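Local coordinates for DPS Protein (PDB 1N1Q), which assembles into a hollow twelve-subunit shell that oxidises ferrous iron, stores it as ferric mineral and shields DNA from oxidative damage, at the interface of chains A and B. Sequence-based numbering; all coordinates share one arbitrary frame. Chains: chain A/B, DPS Protein.

The interface of chains A and B. Residues chain A 57-58, 61-62, 71-73; chain B 28, 32.
B:Trp32, from helix 4-33, plugs its indole into a pocket on chain A formed by helix 39-66 and the loop of A:Pro71 to A:Ala73. This is part of the two-fold dimer interface of the dodecamer, where the di-iron ferroxidase centres lie, and it recurs with the chains exchanged.

A hydrogen bond runs from the indole N-H (NE1) of B:Trp32 to carboxylate oxygen OD1 of A:Asp58, 2.9 Å long and bent modestly to 159° at the hydrogen. The N-H approaches OD1 almost in line with its C-O bond, and OD1 lies close to the indole plane, with the carboxylate turned 21° from the ring. The CG of A:Asp58 stands anti to the backbone N (chi1 -157°), which carries the carboxylate to the indole's nitrogen edge. As A:Asp58 is an iron ligand, B:Trp32 probably helps to orient it from the second shell. The ring of B:His28 lies edge-on nearby, its ND1 4.0 Å from OD1 of A:Asp58, too far for a hydrogen bond.

Apolar contacts fix the rest of the indole. The methyl CB of A:Ala61 sits over one face in a CH-pi contact, 3.5 Å from the centroid of the six-membered ring of B:Trp32, and A:Pro71 covers the same face further out. At the rim, CG2 of A:Ile57 meets CH2 of B:Trp32 at 3.7 Å. The opposite face is backed from within chain B by the carbonyl O of B:His28, one helical turn earlier. A phenylalanine in place of B:Trp32 would probably leave OD1 of A:Asp58 without its indole donor and that carboxylate freer to turn. Beside the benzo edge, the methyl CB of A:Ala73 lies 3.5 Å from CZ3 of B:Trp32.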
ATOM      1  N   ILE A  57      17.226  16.702   0.177  1.00 13.21           N
ATOM      2  CA  ILE A  57      16.677  16.858   1.517  1.00 13.25           C
ATOM      3  C   ILE A  57      17.034  15.671   2.395  1.00 13.42           C
ATOM      4  O   ILE A  57      17.540  15.834   3.507  1.00 13.11           O
ATOM      5  CB  ILE A  57      15.132  16.954   1.503  1.00 13.72           C
ATOM      6  CG1 ILE A  57      14.679  18.195   0.733  1.00 14.13           C
ATOM      7  CG2 ILE A  57      14.594  16.975   2.949  1.00 14.20           C
ATOM      8  CD1 ILE A  57      14.974  19.456   1.466  1.00 18.54           C
ATOM      9  N   ASP A  58      16.754  14.475   1.890  1.00 13.21           N
ATOM     10  CA  ASP A  58      17.012  13.256   2.639  1.00 13.73           C
ATOM     11  C   ASP A  58      18.494  12.964   2.865  1.00 13.91           C
ATOM     12  O   ASP A  58      18.891  12.610   3.972  1.00 14.23           O
ATOM     13  CB  ASP A  58      16.346  12.063   1.948  1.00 13.66           C
ATOM     14  CG  ASP A  58      16.078  10.904   2.903  1.00 14.41           C
ATOM     15  OD1 ASP A  58      15.527  11.147   3.989  1.00 15.44           O
ATOM     16  OD2 ASP A  58      16.407   9.752   2.560  1.00 12.68           O
ATOM     17  N   ALA A  61      19.930  15.711   5.379  1.00 13.73           N
ATOM     18  CA  ALA A  61      19.448  15.480   6.735  1.00 13.98           C
ATOM     19  C   ALA A  61      20.074  14.231   7.354  1.00 14.28           C
ATOM     20  O   ALA A  61      20.438  14.215   8.527  1.00 13.70           O
ATOM     21  CB  ALA A  61      17.936  15.353   6.730  1.00 13.74           C
ATOM     22  N   GLU A  62      20.199  13.175   6.565  1.00 14.53           N
ATOM     23  CA  GLU A  62      20.782  11.952   7.088  1.00 14.85           C
ATOM     24  C   GLU A  62      22.279  12.055   7.326  1.00 14.52           C
ATOM     25  O   GLU A  62      22.816  11.345   8.175  1.00 14.22           O
ATOM     26  CB  GLU A  62      20.414  10.768   6.187  1.00 15.11           C
ATOM     27  CG  GLU A  62      18.953  10.404   6.395  1.00 15.88           C
ATOM     28  CD  GLU A  62      18.454   9.280   5.524  1.00 16.71           C
ATOM     29  OE1 GLU A  62      19.189   8.831   4.622  1.00 17.04           O
ATOM     30  OE2 GLU A  62      17.302   8.855   5.744  1.00 15.17           O
ATOM     31  N   PRO A  71      18.642  17.159  12.214  1.00 16.59           N
ATOM     32  CA  PRO A  71      18.239  17.868  10.998  1.00 16.28           C
ATOM     33  C   PRO A  71      17.062  18.814  11.130  1.00 16.10           C
ATOM     34  O   PRO A  71      16.143  18.578  11.912  1.00 15.82           O
ATOM     35  CB  PRO A  71      17.921  16.738  10.034  1.00 16.25           C
ATOM     36  CG  PRO A  71      17.278  15.729  10.960  1.00 16.92           C
ATOM     37  CD  PRO A  71      18.233  15.741  12.150  1.00 16.63           C
ATOM     38  N   ILE A  72      17.089  19.888  10.354  1.00 15.57           N
ATOM     39  CA  ILE A  72      15.975  20.807  10.378  1.00 15.42           C
ATOM     40  C   ILE A  72      14.840  20.013   9.758  1.00 14.68           C
ATOM     41  O   ILE A  72      14.971  19.452   8.660  1.00 13.89           O
ATOM     42  CB  ILE A  72      16.346  22.094   9.637  1.00 15.47           C
ATOM     43  CG1 ILE A  72      17.073  22.990  10.663  1.00 17.19           C
ATOM     44  CG2 ILE A  72      15.110  22.753   8.968  1.00 15.95           C
ATOM     45  CD1 ILE A  72      17.783  24.186  10.068  1.00 18.54           C
ATOM     46  N   ALA A  73      13.733  19.938  10.493  1.00 14.28           N
ATOM     47  CA  ALA A  73      12.607  19.146  10.045  1.00 14.19           C
ATOM     48  C   ALA A  73      11.219  19.719  10.303  1.00 13.87           C
ATOM     49  O   ALA A  73      10.322  19.014  10.758  1.00 13.33           O
ATOM     50  CB  ALA A  73      12.714  17.742  10.650  1.00 14.39           C
TER
ATOM     51  N   HIS B  28       9.072  13.234   7.262  1.00 13.15           N
ATOM     52  CA  HIS B  28      10.526  13.168   7.106  1.00 13.78           C
ATOM     53  C   HIS B  28      11.117  13.277   8.509  1.00 13.21           C
ATOM     54  O   HIS B  28      12.075  12.587   8.855  1.00 13.00           O
ATOM     55  CB  HIS B  28      11.034  14.335   6.249  1.00 13.86           C
ATOM     56  CG  HIS B  28      11.155  14.007   4.793  1.00 17.71           C
ATOM     57  ND1 HIS B  28      12.252  13.358   4.267  1.00 21.65           N
ATOM     58  CD2 HIS B  28      10.315  14.230   3.754  1.00 22.20           C
ATOM     59  CE1 HIS B  28      12.086  13.203   2.966  1.00 21.22           C
ATOM     60  NE2 HIS B  28      10.919  13.722   2.629  1.00 23.52           N
ATOM     61  N   TRP B  32      13.475  10.489  10.084  1.00 13.47           N
ATOM     62  CA  TRP B  32      14.814  10.791  10.571  1.00 13.48           C
ATOM     63  C   TRP B  32      15.056  10.559  12.065  1.00 13.52           C
ATOM     64  O   TRP B  32      16.063   9.964  12.454  1.00 13.27           O
ATOM     65  CB  TRP B  32      15.168  12.255  10.272  1.00 13.07           C
ATOM     66  CG  TRP B  32      15.181  12.616   8.820  1.00 13.02           C
ATOM     67  CD1 TRP B  32      15.581  11.824   7.785  1.00 11.87           C
ATOM     68  CD2 TRP B  32      14.811  13.877   8.242  1.00 11.57           C
ATOM     69  NE1 TRP B  32      15.483  12.506   6.597  1.00 11.45           N
ATOM     70  CE2 TRP B  32      15.014  13.770   6.846  1.00 12.14           C
ATOM     71  CE3 TRP B  32      14.332  15.087   8.764  1.00 13.30           C
ATOM     72  CZ2 TRP B  32      14.751  14.827   5.965  1.00 12.32           C
ATOM     73  CZ3 TRP B  32      14.070  16.139   7.886  1.00 12.77           C
ATOM     74  CH2 TRP B  32      14.281  15.999   6.502  1.00 13.37           C
TER